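Local coordinates for protein transcriptional regulator, MarR/EmrR family (Clostridium acetobutylicum, PDB 3JW4) that probably binds DNA and regulates transcription as a member of the MarR/EmrR family, at residues A32-L37 against E112-I117; G44-Y49 against S76-L81; G57-D62 against Q98-V103. All blocks are in the same frame, centred on the assembly; numbering follows the deposited sequence. Where two conformers were deposited one is given.

Interaction 1 of 3, residues A32-L37 against E112-I117; sequences ARLAEL and EEFNNI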
ATOM      1  N   ALA B  32      -9.970   2.230  10.165  1.00 30.35           N
ATOM      2  CA  ALA B  32     -10.538   2.691  11.432  1.00 30.93           C
ATOM      3  C   ALA B  32     -12.025   2.352  11.561  1.00 31.39           C
ATOM      4  O   ALA B  32     -12.460   1.876  12.614  1.00 31.70           O
ATOM      5  CB  ALA B  32     -10.300   4.195  11.630  1.00 30.94           C
ATOM      6  N   ARG B  33     -12.791   2.555  10.492  1.00 32.14           N
ATOM      7  CA  ARG B  33     -14.228   2.240  10.489  1.00 32.47           C
ATOM      8  C   ARG B  33     -14.533   0.717  10.543  1.00 31.93           C
ATOM      9  O   ARG B  33     -15.605   0.271  10.989  1.00 31.19           O
ATOM     10  CB  ARG B  33     -14.889   2.878   9.266  1.00 33.19           C
ATOM     11  CG  ARG B  33     -16.033   3.819   9.647  1.00 36.17           C
ATOM     12  CD  ARG B  33     -16.583   4.584   8.443  1.00 38.60           C
ATOM     13  NE  ARG B  33     -18.002   4.301   8.216  1.00 40.51           N
ATOM     14  CZ  ARG B  33     -18.721   4.802   7.216  1.00 43.05           C
ATOM     15  NH1 ARG B  33     -19.999   4.461   7.101  1.00 44.77           N
ATOM     16  NH2 ARG B  33     -18.181   5.649   6.337  1.00 43.14           N
ATOM     17  N   LEU B  34     -13.573  -0.074  10.087  1.00 31.07           N
ATOM     18  CA  LEU B  34     -13.692  -1.515  10.115  1.00 30.56           C
ATOM     19  C   LEU B  34     -13.238  -2.070  11.466  1.00 31.18           C
ATOM     20  O   LEU B  34     -13.854  -3.009  11.996  1.00 30.01           O
ATOM     21  CB  LEU B  34     -12.838  -2.121   9.011  1.00 29.72           C
ATOM     22  CG  LEU B  34     -13.298  -1.801   7.597  1.00 28.69           C
ATOM     23  CD1 LEU B  34     -12.146  -2.097   6.626  1.00 27.38           C
ATOM     24  CD2 LEU B  34     -14.561  -2.572   7.261  1.00 25.25           C
ATOM     25  N   ALA B  35     -12.140  -1.504  11.981  1.00 31.43           N
ATOM     26  CA  ALA B  35     -11.492  -1.942  13.231  1.00 32.24           C
ATOM     27  C   ALA B  35     -12.456  -1.887  14.402  1.00 32.95           C
ATOM     28  O   ALA B  35     -12.388  -2.727  15.311  1.00 32.60           O
ATOM     29  CB  ALA B  35     -10.249  -1.072  13.543  1.00 32.00           C
ATOM     30  N   GLU B  36     -13.356  -0.908  14.375  1.00 33.56           N
ATOM     31  CA  GLU B  36     -14.401  -0.808  15.394  1.00 34.50           C
ATOM     32  C   GLU B  36     -15.282  -2.061  15.392  1.00 33.95           C
ATOM     33  O   GLU B  36     -15.778  -2.483  16.435  1.00 34.33           O
ATOM     34  CB  GLU B  36     -15.238   0.484  15.233  1.00 34.65           C
ATOM     35  CG  GLU B  36     -14.991   1.527  16.313  1.00 35.78           C
ATOM     36  CD  GLU B  36     -13.652   2.250  16.194  1.00 36.86           C
ATOM     37  OE1 GLU B  36     -13.406   2.893  15.136  1.00 39.54           O
ATOM     38  OE2 GLU B  36     -12.860   2.203  17.165  1.00 30.47           O
ATOM     39  N   LEU B  37     -15.422  -2.680  14.233  1.00 34.03           N
ATOM     40  CA  LEU B  37     -16.224  -3.910  14.094  1.00 33.73           C
ATOM     41  C   LEU B  37     -15.397  -5.183  14.186  1.00 33.32           C
ATOM     42  O   LEU B  37     -15.844  -6.234  13.750  1.00 33.20           O
ATOM     43  CB  LEU B  37     -16.964  -3.915  12.758  1.00 33.40           C
ATOM     44  CG  LEU B  37     -17.653  -2.610  12.376  1.00 32.62           C
ATOM     45  CD1 LEU B  37     -18.332  -2.820  10.990  1.00 35.57           C
ATOM     46  CD2 LEU B  37     -18.627  -2.194  13.464  1.00 33.09           C
ATOM     47  N   GLU B 112     -22.423  -6.591   3.091  1.00 17.22           N
ATOM     48  CA  GLU B 112     -23.086  -5.358   2.762  1.00 17.51           C
ATOM     49  C   GLU B 112     -22.563  -4.207   3.618  1.00 18.08           C
ATOM     50  O   GLU B 112     -22.324  -3.126   3.094  1.00 17.30           O
ATOM     51  CB  GLU B 112     -24.612  -5.482   2.867  1.00 17.92           C
ATOM     52  CG  GLU B 112     -25.308  -4.324   2.153  1.00 19.40           C
ATOM     53  CD  GLU B 112     -26.793  -4.259   2.417  1.00 21.46           C
ATOM     54  OE1 GLU B 112     -27.431  -5.309   2.735  1.00 21.60           O
ATOM     55  OE2 GLU B 112     -27.316  -3.131   2.317  1.00 23.20           O
ATOM     56  N   GLU B 113     -22.354  -4.432   4.910  1.00 18.73           N
ATOM     57  CA  GLU B 113     -21.781  -3.392   5.755  1.00 20.64           C
ATOM     58  C   GLU B 113     -20.345  -3.051   5.305  1.00 20.68           C
ATOM     59  O   GLU B 113     -20.046  -1.887   5.226  1.00 19.51           O
ATOM     60  CB  GLU B 113     -21.818  -3.733   7.253  1.00 21.54           C
ATOM     61  CG  GLU B 113     -23.242  -3.877   7.864  1.00 25.37           C
ATOM     62  CD  GLU B 113     -23.920  -2.541   8.250  1.00 30.01           C
ATOM     63  OE1 GLU B 113     -23.378  -1.449   7.936  1.00 34.70           O
ATOM     64  OE2 GLU B 113     -25.019  -2.587   8.866  1.00 33.06           O
ATOM     65  N   PHE B 114     -19.513  -4.056   4.971  1.00 21.64           N
ATOM     66  CA  PHE B 114     -18.188  -3.834   4.371  1.00 22.98           C
ATOM     67  C   PHE B 114     -18.332  -2.916   3.157  1.00 22.40           C
ATOM     68  O   PHE B 114     -17.753  -1.854   3.113  1.00 21.01           O
ATOM     69  CB  PHE B 114     -17.497  -5.133   3.883  1.00 23.36           C
ATOM     70  CG  PHE B 114     -16.615  -5.815   4.905  1.00 28.70           C
ATOM     71  CD1 PHE B 114     -15.422  -5.233   5.330  1.00 30.00           C
ATOM     72  CD2 PHE B 114     -16.952  -7.093   5.398  1.00 33.52           C
ATOM     73  CE1 PHE B 114     -14.603  -5.884   6.255  1.00 33.61           C
ATOM     74  CE2 PHE B 114     -16.135  -7.763   6.337  1.00 35.13           C
ATOM     75  CZ  PHE B 114     -14.958  -7.156   6.772  1.00 34.82           C
ATOM     76  N   ASN B 115     -19.117  -3.362   2.182  1.00 23.07           N
ATOM     77  CA  ASN B 115     -19.318  -2.617   0.947  1.00 23.57           C
ATOM     78  C   ASN B 115     -19.739  -1.178   1.168  1.00 23.60           C
ATOM     79  O   ASN B 115     -19.216  -0.288   0.507  1.00 22.19           O
ATOM     80  CB  ASN B 115     -20.311  -3.322   0.020  1.00 24.51           C
ATOM     81  CG  ASN B 115     -19.721  -4.576  -0.604  1.00 26.79           C
ATOM     82  OD1 ASN B 115     -18.557  -4.907  -0.360  1.00 31.43           O
ATOM     83  ND2 ASN B 115     -20.523  -5.294  -1.383  1.00 30.54           N
ATOM     84  N   ASN B 116     -20.646  -0.932   2.107  1.00 23.25           N
ATOM     85  CA  ASN B 116     -21.051   0.450   2.372  1.00 24.10           C
ATOM     86  C   ASN B 116     -19.897   1.319   2.878  1.00 23.83           C
ATOM     87  O   ASN B 116     -19.798   2.474   2.500  1.00 22.48           O
ATOM     88  CB  ASN B 116     -22.225   0.521   3.336  1.00 25.43           C
ATOM     89  CG  ASN B 116     -23.455  -0.178   2.785  1.00 27.98           C
ATOM     90  OD1 ASN B 116     -23.675  -0.193   1.579  1.00 31.74           O
ATOM     91  ND2 ASN B 116     -24.222  -0.806   3.654  1.00 33.21           N
ATOM     92  N   ILE B 117     -19.027   0.760   3.714  1.00 23.14           N
ATOM     93  CA  ILE B 117     -17.884   1.503   4.193  1.00 23.01           C
ATOM     94  C   ILE B 117     -16.987   1.875   3.007  1.00 23.92           C
ATOM     95  O   ILE B 117     -16.631   3.045   2.836  1.00 23.26           O
ATOM     96  CB  ILE B 117     -17.132   0.730   5.276  1.00 23.03           C
ATOM     97  CG1 ILE B 117     -18.016   0.616   6.536  1.00 21.32           C
ATOM     98  CG2 ILE B 117     -15.841   1.436   5.630  1.00 22.65           C
ATOM     99  CD1 ILE B 117     -17.342  -0.106   7.691  1.00 20.71           C
TER
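Arg-33 and Leu-34 face Ile-117 and Phe-114 from one helix end to the middle of another, with CA-CA separations of 7.3 Å for Arg-33 to Ile-117 and 7.7 Å for Leu-34 to Phe-114. No hydrogen bond crosses between 32-37 and 112-117; the 296 Å² buried between them is van der Waals packing, mostly of side chains. Ile-117 is the central element, its CB directed at the other segment. With chi2 at -178° its CD1 is extended outward, and this methyl meets Leu-34 CD2 at 3.7 Å and also touches the carbonyl oxygen of Arg-33. The second branch, CG2, rests 4.0 Å from Arg-33 CB. Leu-37 CD1 joins more distantly at the same Ile-117 methyl. These contacts join the C-terminal part of helix 14-35 to helix 105-126, the long helix that follows the wing of the winged-helix fold; in MarR proteins the corresponding helix runs from the DNA-binding part toward the dimerisation region. One turn earlier on helix 105-126, Phe-114 crosses Leu-34 at about a right angle. Leu-34 CD2 comes within 3.4 Å of Phe-114 CD1 and almost equally near CE1, approaching obliquely at the CD1-CE1 bond. Both residues are buried, and helix 41-53 closes in on them as well: Leu-34 touches Ser-41 and Phe-114 touches Ile-47. The outer margin is different in character. Arg-33 and Ile-117 slide past each other in opposite directions, and the arginine chain bends at chi3 (120°), which swings NE to 4.0 Å from Ile-117 CG1. That carbon lies over one face of the guanidinium, an apolar cover for a flat charged group. Beyond it, Arg-33 NH2 forms a salt bridge with Glu-120, on the same helix as Ile-117.

Interaction 2 of 3, residues G44-Y49 against S76-L81; sequences GRMIGY and SMLQGL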
ATOM      1  N   GLY B  44     -12.877  -8.501   4.582  1.00 24.30           N
ATOM      2  CA  GLY B  44     -13.983  -7.953   3.797  1.00 23.86           C
ATOM      3  C   GLY B  44     -13.896  -8.269   2.325  1.00 24.11           C
ATOM      4  O   GLY B  44     -14.864  -8.721   1.732  1.00 23.49           O
ATOM      5  N   ARG B  45     -12.729  -8.019   1.741  1.00 24.24           N
ATOM      6  CA  ARG B  45     -12.426  -8.429   0.378  1.00 24.91           C
ATOM      7  C   ARG B  45     -12.619  -9.937   0.133  1.00 24.06           C
ATOM      8  O   ARG B  45     -13.175 -10.349  -0.890  1.00 24.05           O
ATOM      9  CB  ARG B  45     -10.968  -8.053   0.050  1.00 25.97           C
ATOM     10  CG  ARG B  45     -10.797  -6.831  -0.779  1.00 30.02           C
ATOM     11  CD  ARG B  45     -11.222  -5.515  -0.136  1.00 34.69           C
ATOM     12  NE  ARG B  45     -12.037  -4.768  -1.112  1.00 39.29           N
ATOM     13  CZ  ARG B  45     -12.046  -3.449  -1.302  1.00 40.58           C
ATOM     14  NH1 ARG B  45     -12.857  -2.951  -2.233  1.00 41.19           N
ATOM     15  NH2 ARG B  45     -11.271  -2.632  -0.592  1.00 41.57           N
HETATM   16  N   MSE B  46     -12.133 -10.750   1.061  1.00 23.79           N
HETATM   17  CA  MSE B  46     -12.265 -12.201   0.951  0.70 24.25           C
HETATM   18  C   MSE B  46     -13.737 -12.613   0.980  1.00 23.92           C
HETATM   19  O   MSE B  46     -14.190 -13.340   0.093  1.00 24.60           O
HETATM   20  CB  MSE B  46     -11.509 -12.918   2.074  0.70 24.76           C
HETATM   21  CG  MSE B  46     -11.785 -14.406   2.129  0.70 26.65           C
HETATM   22 SE   MSE B  46     -10.360 -15.410   2.959  0.60 34.85          SE
HETATM   23  CE  MSE B  46      -8.983 -14.881   1.745  0.70 28.45           C
ATOM     24  N   ILE B  47     -14.481 -12.151   1.972  1.00 22.73           N
ATOM     25  CA  ILE B  47     -15.908 -12.487   2.049  1.00 22.58           C
ATOM     26  C   ILE B  47     -16.669 -12.019   0.795  1.00 20.77           C
ATOM     27  O   ILE B  47     -17.497 -12.743   0.279  1.00 18.33           O
ATOM     28  CB  ILE B  47     -16.627 -11.878   3.239  1.00 22.97           C
ATOM     29  CG1 ILE B  47     -16.045 -12.303   4.540  1.00 26.60           C
ATOM     30  CG2 ILE B  47     -18.072 -12.448   3.337  1.00 27.82           C
ATOM     31  CD1 ILE B  47     -16.768 -11.653   5.702  1.00 29.41           C
ATOM     32  N   GLY B  48     -16.422 -10.779   0.366  1.00 19.96           N
ATOM     33  CA  GLY B  48     -16.992 -10.249  -0.867  1.00 20.01           C
ATOM     34  C   GLY B  48     -16.714 -11.140  -2.075  1.00 19.89           C
ATOM     35  O   GLY B  48     -17.601 -11.414  -2.864  1.00 20.44           O
ATOM     36  N   TYR B  49     -15.470 -11.565  -2.232  1.00 20.25           N
ATOM     37  CA  TYR B  49     -15.073 -12.400  -3.363  1.00 20.60           C
ATOM     38  C   TYR B  49     -15.845 -13.719  -3.282  1.00 19.92           C
ATOM     39  O   TYR B  49     -16.376 -14.210  -4.275  1.00 19.25           O
ATOM     40  CB  TYR B  49     -13.550 -12.667  -3.338  1.00 21.72           C
ATOM     41  CG  TYR B  49     -13.083 -13.488  -4.515  1.00 24.99           C
ATOM     42  CD1 TYR B  49     -12.880 -12.884  -5.767  1.00 29.00           C
ATOM     43  CD2 TYR B  49     -12.934 -14.865  -4.417  1.00 27.33           C
ATOM     44  CE1 TYR B  49     -12.498 -13.634  -6.888  1.00 32.37           C
ATOM     45  CE2 TYR B  49     -12.546 -15.641  -5.547  1.00 31.69           C
ATOM     46  CZ  TYR B  49     -12.331 -15.008  -6.769  1.00 33.13           C
ATOM     47  OH  TYR B  49     -11.944 -15.728  -7.872  1.00 34.15           O
ATOM     48  N   SER B  76      -5.941 -19.301   8.282  1.00 17.19           N
ATOM     49  CA  SER B  76      -6.399 -18.715   9.537  1.00 17.29           C
ATOM     50  C   SER B  76      -7.608 -17.804   9.332  1.00 16.93           C
ATOM     51  O   SER B  76      -8.559 -17.799  10.120  1.00 14.68           O
ATOM     52  CB  SER B  76      -5.286 -17.904  10.209  1.00 17.40           C
ATOM     53  OG  SER B  76      -5.740 -17.484  11.496  1.00 18.29           O
HETATM   54  N   MSE B  77      -7.571 -17.022   8.262  1.00 17.04           N
HETATM   55  CA  MSE B  77      -8.645 -16.058   8.051  1.00 18.73           C
HETATM   56  C   MSE B  77      -9.949 -16.798   7.712  1.00 17.63           C
HETATM   57  O   MSE B  77     -10.986 -16.435   8.223  1.00 17.63           O
HETATM   58  CB  MSE B  77      -8.253 -15.069   6.968  1.00 19.22           C
HETATM   59  CG  MSE B  77      -9.344 -14.072   6.570  1.00 26.08           C
HETATM   60 SE   MSE B  77      -8.723 -12.973   5.060  1.00 40.53          SE
HETATM   61  CE  MSE B  77      -6.790 -13.108   5.293  1.00 33.59           C
ATOM     62  N   LEU B  78      -9.872 -17.856   6.897  1.00 16.34           N
ATOM     63  CA  LEU B  78     -11.041 -18.678   6.595  1.00 16.05           C
ATOM     64  C   LEU B  78     -11.576 -19.395   7.813  1.00 14.66           C
ATOM     65  O   LEU B  78     -12.793 -19.464   8.014  1.00 12.97           O
ATOM     66  CB  LEU B  78     -10.751 -19.723   5.492  1.00 15.96           C
ATOM     67  CG  LEU B  78     -10.578 -19.182   4.078  1.00 18.38           C
ATOM     68  CD1 LEU B  78     -10.134 -20.290   3.136  1.00 19.79           C
ATOM     69  CD2 LEU B  78     -11.901 -18.551   3.531  1.00 19.16           C
ATOM     70  N   GLN B  79     -10.692 -19.961   8.619  1.00 14.02           N
ATOM     71  CA  GLN B  79     -11.148 -20.625   9.856  1.00 13.48           C
ATOM     72  C   GLN B  79     -11.874 -19.607  10.746  1.00 13.68           C
ATOM     73  O   GLN B  79     -12.852 -19.946  11.414  1.00 13.51           O
ATOM     74  CB  GLN B  79     -10.001 -21.275  10.616  1.00 13.08           C
ATOM     75  CG  GLN B  79      -9.584 -22.666  10.083  1.00 13.08           C
ATOM     76  CD  GLN B  79      -8.389 -23.232  10.796  1.00  7.78           C
ATOM     77  OE1 GLN B  79      -7.253 -23.123  10.297  1.00  7.86           O
ATOM     78  NE2 GLN B  79      -8.595 -23.796  12.010  1.00  7.11           N
ATOM     79  N   GLY B  80     -11.377 -18.379  10.757  1.00 13.77           N
ATOM     80  CA  GLY B  80     -11.958 -17.312  11.601  1.00 15.10           C
ATOM     81  C   GLY B  80     -13.364 -16.958  11.130  1.00 16.15           C
ATOM     82  O   GLY B  80     -14.302 -16.983  11.906  1.00 16.22           O
ATOM     83  N   LEU B  81     -13.502 -16.683   9.831  1.00 17.26           N
ATOM     84  CA  LEU B  81     -14.823 -16.417   9.217  1.00 17.65           C
ATOM     85  C   LEU B  81     -15.774 -17.598   9.447  1.00 17.56           C
ATOM     86  O   LEU B  81     -16.931 -17.425   9.777  1.00 17.50           O
ATOM     87  CB  LEU B  81     -14.648 -16.137   7.714  1.00 18.04           C
ATOM     88  CG  LEU B  81     -13.846 -14.889   7.331  1.00 19.45           C
ATOM     89  CD1 LEU B  81     -13.599 -14.802   5.813  1.00 19.92           C
ATOM     90  CD2 LEU B  81     -14.542 -13.648   7.855  1.00 21.88           C
TER
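Ile-47, Leu-81, Met-46 and Leu-78 form the close, buried part of this helix-helix contact. Leu-81 offers both methyls to the isoleucine: CD1 lies 3.7 Å from Ile-47 CG1, while CD2 lies 3.7 Å from Ile-47 CD1, so the leucine fork lies alongside the CG1-CD1 bond, one methyl to each carbon. Leu-81 CD1 also reaches Met-46 CG at 4.1 Å. Met-46, a selenomethionine, extends toward the second helix with its CG anti to the backbone N (chi1 171°). Its side chain crosses that of Leu-78 at about a right angle, SE 3.5 Å from Leu-78 CD2. The axes of the two short helical segments stay 11.2 Å apart at closest approach and cross at -71°, a spacing bridged by side chains alone, with no hydrogen bond between them. In the winged helix-turn-helix fold, helix 74-83 is probably the recognition helix, as in other MarR proteins, and 41-53 a supporting helix behind it. The core continues on either helix: Ile-47 packs against Leu-110 and Val-111 of helix 105-126, and Leu-81 and Leu-78 both touch Ile-87 of strand 87-90. The looser side belongs to Met-77, also selenomethionine, which is partly exposed and packs on Gln-42 and Gln-43 of helix 41-53. Its SE lies 3.6 Å from Met-46 SE, but Met-46 was deposited in two conformers, so both short selenium distances hold for one of them and are less secure than the isoleucine-leucine packing. Farther toward solvent, Arg-45 is turned off this contact altogether, making a cation-pi interaction with Phe-118 and packing on Thr-13 of the second subunit.

Interaction 3 of 3, residues G57-D62 against Q98-V103; sequences GIIQKD and QKNIYV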
ATOM      1  N   GLY B  57     -18.300 -22.083  -7.734  1.00 19.71           N
ATOM      2  CA  GLY B  57     -17.594 -23.115  -7.005  1.00 20.17           C
ATOM      3  C   GLY B  57     -16.239 -22.580  -6.575  1.00 21.52           C
ATOM      4  O   GLY B  57     -15.352 -22.462  -7.391  1.00 20.48           O
ATOM      5  N   ILE B  58     -16.088 -22.243  -5.298  1.00 22.42           N
ATOM      6  CA  ILE B  58     -14.823 -21.706  -4.798  1.00 24.45           C
ATOM      7  C   ILE B  58     -14.211 -22.726  -3.855  1.00 25.15           C
ATOM      8  O   ILE B  58     -14.880 -23.158  -2.915  1.00 24.21           O
ATOM      9  CB  ILE B  58     -15.059 -20.414  -3.999  1.00 24.99           C
ATOM     10  CG1 ILE B  58     -15.514 -19.289  -4.911  1.00 26.07           C
ATOM     11  CG2 ILE B  58     -13.777 -19.954  -3.286  1.00 25.89           C
ATOM     12  CD1 ILE B  58     -16.169 -18.228  -4.109  1.00 27.89           C
ATOM     13  N   ILE B  59     -12.965 -23.124  -4.098  1.00 26.77           N
ATOM     14  CA  ILE B  59     -12.222 -23.928  -3.109  1.00 27.91           C
ATOM     15  C   ILE B  59     -11.080 -23.125  -2.476  1.00 28.73           C
ATOM     16  O   ILE B  59     -10.732 -22.040  -2.937  1.00 27.23           O
ATOM     17  CB  ILE B  59     -11.712 -25.271  -3.694  1.00 28.19           C
ATOM     18  CG1 ILE B  59     -10.631 -25.046  -4.752  1.00 27.97           C
ATOM     19  CG2 ILE B  59     -12.877 -26.084  -4.263  1.00 28.25           C
ATOM     20  CD1 ILE B  59      -9.991 -26.330  -5.238  1.00 27.62           C
ATOM     21  N   GLN B  60     -10.511 -23.641  -1.390  1.00 31.25           N
ATOM     22  CA  GLN B  60      -9.490 -22.864  -0.676  1.00 32.50           C
ATOM     23  C   GLN B  60      -8.340 -22.475  -1.599  1.00 33.94           C
ATOM     24  O   GLN B  60      -7.862 -21.341  -1.545  1.00 33.83           O
ATOM     25  CB  GLN B  60      -8.976 -23.584   0.574  1.00 33.18           C
ATOM     26  CG  GLN B  60      -7.946 -22.739   1.342  1.00 33.44           C
ATOM     27  CD  GLN B  60      -7.575 -23.313   2.684  1.00 35.77           C
ATOM     28  OE1 GLN B  60      -8.424 -23.852   3.399  1.00 39.50           O
ATOM     29  NE2 GLN B  60      -6.302 -23.175   3.054  1.00 35.54           N
ATOM     30  N   LYS B  61      -7.923 -23.402  -2.466  1.00 35.61           N
ATOM     31  CA  LYS B  61      -6.916 -23.118  -3.498  1.00 37.07           C
ATOM     32  C   LYS B  61      -7.157 -21.819  -4.294  1.00 37.76           C
ATOM     33  O   LYS B  61      -6.220 -21.057  -4.506  1.00 37.64           O
ATOM     34  CB  LYS B  61      -6.787 -24.303  -4.477  1.00 37.40           C
ATOM     35  CG  LYS B  61      -5.707 -25.334  -4.121  1.00 39.77           C
ATOM     36  CD  LYS B  61      -6.111 -26.794  -4.467  1.00 41.76           C
ATOM     37  CE  LYS B  61      -6.457 -27.012  -5.951  1.00 42.54           C
ATOM     38  NZ  LYS B  61      -5.284 -26.890  -6.856  1.00 43.70           N
ATOM     39  N   ASP B  62      -8.386 -21.571  -4.756  1.00 38.67           N
ATOM     40  CA  ASP B  62      -8.669 -20.360  -5.562  1.00 39.35           C
ATOM     41  C   ASP B  62      -8.452 -19.073  -4.746  1.00 40.26           C
ATOM     42  O   ASP B  62      -8.134 -18.011  -5.297  1.00 40.56           O
ATOM     43  CB  ASP B  62     -10.123 -20.340  -6.076  1.00 39.76           C
ATOM     44  CG  ASP B  62     -10.513 -21.598  -6.863  1.00 39.51           C
ATOM     45  OD1 ASP B  62      -9.726 -22.054  -7.719  1.00 39.59           O
ATOM     46  OD2 ASP B  62     -11.632 -22.107  -6.638  1.00 39.01           O
ATOM     47  N   GLN B  98     -13.448 -32.010  -3.332  1.00 29.59           N
ATOM     48  CA  GLN B  98     -13.109 -30.772  -2.623  1.00 29.83           C
ATOM     49  C   GLN B  98     -14.367 -29.950  -2.266  1.00 28.85           C
ATOM     50  O   GLN B  98     -15.218 -29.705  -3.111  1.00 29.10           O
ATOM     51  CB  GLN B  98     -12.155 -29.954  -3.495  1.00 30.18           C
ATOM     52  CG  GLN B  98     -11.465 -28.801  -2.795  1.00 31.09           C
ATOM     53  CD  GLN B  98     -10.207 -29.188  -2.009  1.00 32.87           C
ATOM     54  OE1 GLN B  98      -9.563 -30.205  -2.283  1.00 33.87           O
ATOM     55  NE2 GLN B  98      -9.842 -28.342  -1.030  1.00 33.42           N
ATOM     56  N   LYS B  99     -14.478 -29.538  -1.010  1.00 28.15           N
ATOM     57  CA  LYS B  99     -15.612 -28.733  -0.555  1.00 26.94           C
ATOM     58  C   LYS B  99     -15.608 -27.320  -1.139  1.00 25.16           C
ATOM     59  O   LYS B  99     -14.549 -26.740  -1.357  1.00 25.05           O
ATOM     60  CB  LYS B  99     -15.618 -28.643   0.965  1.00 27.48           C
ATOM     61  CG  LYS B  99     -16.040 -29.934   1.639  1.00 29.65           C
ATOM     62  CD  LYS B  99     -15.877 -29.796   3.139  1.00 31.81           C
ATOM     63  CE  LYS B  99     -16.346 -31.025   3.879  1.00 32.33           C
ATOM     64  NZ  LYS B  99     -16.181 -30.816   5.333  1.00 33.13           N
ATOM     65  N   ASN B 100     -16.799 -26.774  -1.378  1.00 22.92           N
ATOM     66  CA  ASN B 100     -16.956 -25.411  -1.911  1.00 21.00           C
ATOM     67  C   ASN B 100     -17.278 -24.476  -0.747  1.00 20.53           C
ATOM     68  O   ASN B 100     -18.012 -24.855   0.175  1.00 21.17           O
ATOM     69  CB  ASN B 100     -18.101 -25.339  -2.932  1.00 20.11           C
ATOM     70  CG  ASN B 100     -17.750 -25.941  -4.316  1.00 19.89           C
ATOM     71  OD1 ASN B 100     -18.616 -26.465  -4.958  1.00 20.33           O
ATOM     72  ND2 ASN B 100     -16.508 -25.833  -4.762  1.00 19.14           N
ATOM     73  N   ILE B 101     -16.801 -23.241  -0.831  1.00 18.43           N
ATOM     74  CA  ILE B 101     -16.966 -22.266   0.226  1.00 17.60           C
ATOM     75  C   ILE B 101     -18.152 -21.340  -0.139  1.00 16.75           C
ATOM     76  O   ILE B 101     -18.246 -20.843  -1.294  1.00 17.39           O
ATOM     77  CB  ILE B 101     -15.638 -21.474   0.431  1.00 17.44           C
ATOM     78  CG1 ILE B 101     -14.481 -22.449   0.744  1.00 19.41           C
ATOM     79  CG2 ILE B 101     -15.794 -20.421   1.508  1.00 15.95           C
ATOM     80  CD1 ILE B 101     -13.116 -21.851   0.612  1.00 18.94           C
ATOM     81  N   TYR B 102     -19.080 -21.169   0.797  1.00 14.61           N
ATOM     82  CA  TYR B 102     -20.216 -20.279   0.609  1.00 14.37           C
ATOM     83  C   TYR B 102     -20.347 -19.315   1.770  1.00 13.79           C
ATOM     84  O   TYR B 102     -19.928 -19.614   2.857  1.00 12.49           O
ATOM     85  CB  TYR B 102     -21.503 -21.077   0.501  1.00 14.65           C
ATOM     86  CG  TYR B 102     -21.570 -21.937  -0.725  1.00 17.16           C
ATOM     87  CD1 TYR B 102     -20.995 -23.199  -0.729  1.00 19.70           C
ATOM     88  CD2 TYR B 102     -22.194 -21.496  -1.874  1.00 19.38           C
ATOM     89  CE1 TYR B 102     -21.061 -24.009  -1.850  1.00 24.38           C
ATOM     90  CE2 TYR B 102     -22.243 -22.303  -3.021  1.00 24.32           C
ATOM     91  CZ  TYR B 102     -21.672 -23.555  -2.983  1.00 25.71           C
ATOM     92  OH  TYR B 102     -21.708 -24.388  -4.072  1.00 33.22           O
ATOM     93  N   VAL B 103     -20.920 -18.152   1.517  1.00 13.50           N
ATOM     94  CA  VAL B 103     -21.259 -17.225   2.569  1.00 14.05           C
ATOM     95  C   VAL B 103     -22.572 -17.680   3.226  1.00 13.48           C
ATOM     96  O   VAL B 103     -23.481 -18.196   2.598  1.00 11.58           O
ATOM     97  CB  VAL B 103     -21.321 -15.802   2.011  1.00 14.63           C
ATOM     98  CG1 VAL B 103     -21.631 -14.828   3.048  1.00 16.69           C
ATOM     99  CG2 VAL B 103     -19.915 -15.442   1.439  1.00 15.01           C
TER
HETATM  100  O   HOH W   1     -18.301 -22.129  -3.744  1.00 14.06           O
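In the winged helix-turn-helix fold, the segment leading into helix 60-64 packs against strand 100-103, the returning strand of the wing hairpin. One direct backbone bond unites them, Ile-101 N donating to Ile-58 O at 2.8 Å; it lies in the carbonyl plane with a C=O...N angle of 160°. The same oxygen receives a CA-H contact from Asn-100 CA at 3.2 Å. Water 1 adds a second link, accepting from Ile-58 N and donating to Ile-101 O, so both polar backbone atoms of Ile-58 are tied to Ile-101. The side chains flank this seam. Ile-101 CD1 lies 3.7 Å from Gln-60 N, at the first turn of the helix, and the Ile-101 side chain also packs on Leu-63. Ile-59 crosses Gln-98 at about a right angle, its CG2 pressed 3.4 Å from Gln-98 CG and equally near Lys-99 O. Asn-100 brings its amide over Gly-57, ND2 at 3.7 Å from Gly-57 CA. Ile-59 is also the N-cap residue of helix 60-64, and isoleucine offers no side-chain acceptor; Asp-62, at N3, makes one half of a capping box, its OD2 accepting from Ile-59 N at 3.0 Å, nearly straight at 172°, with the N-H arriving from above the carboxylate plane.

Overall arrangement
Interactions 1 and 2 have centres 14 Å apart, interactions 2 and 3 12 Å, and interactions 1 and 3 24 Å, so interaction 2 stands between the others. It touches both: Phe-114 packs on Gly-44, while Leu-78 reaches Gln-60 and Ile-101, and Ile-47 O lies 3.8 Å from Val-103 CG2. Interactions 1 and 3 stay about 8 Å apart at their nearest atoms. Along the chain, interaction 1 encloses the other two, whose segments alternate in the order 44-49, 57-62, 76-81, 98-103. Helix 41-53 thus shares packing with helix 105-126, the putative recognition helix 74-83 and the wing strand 100-103, a continuous path from the winged-helix region to the long helix.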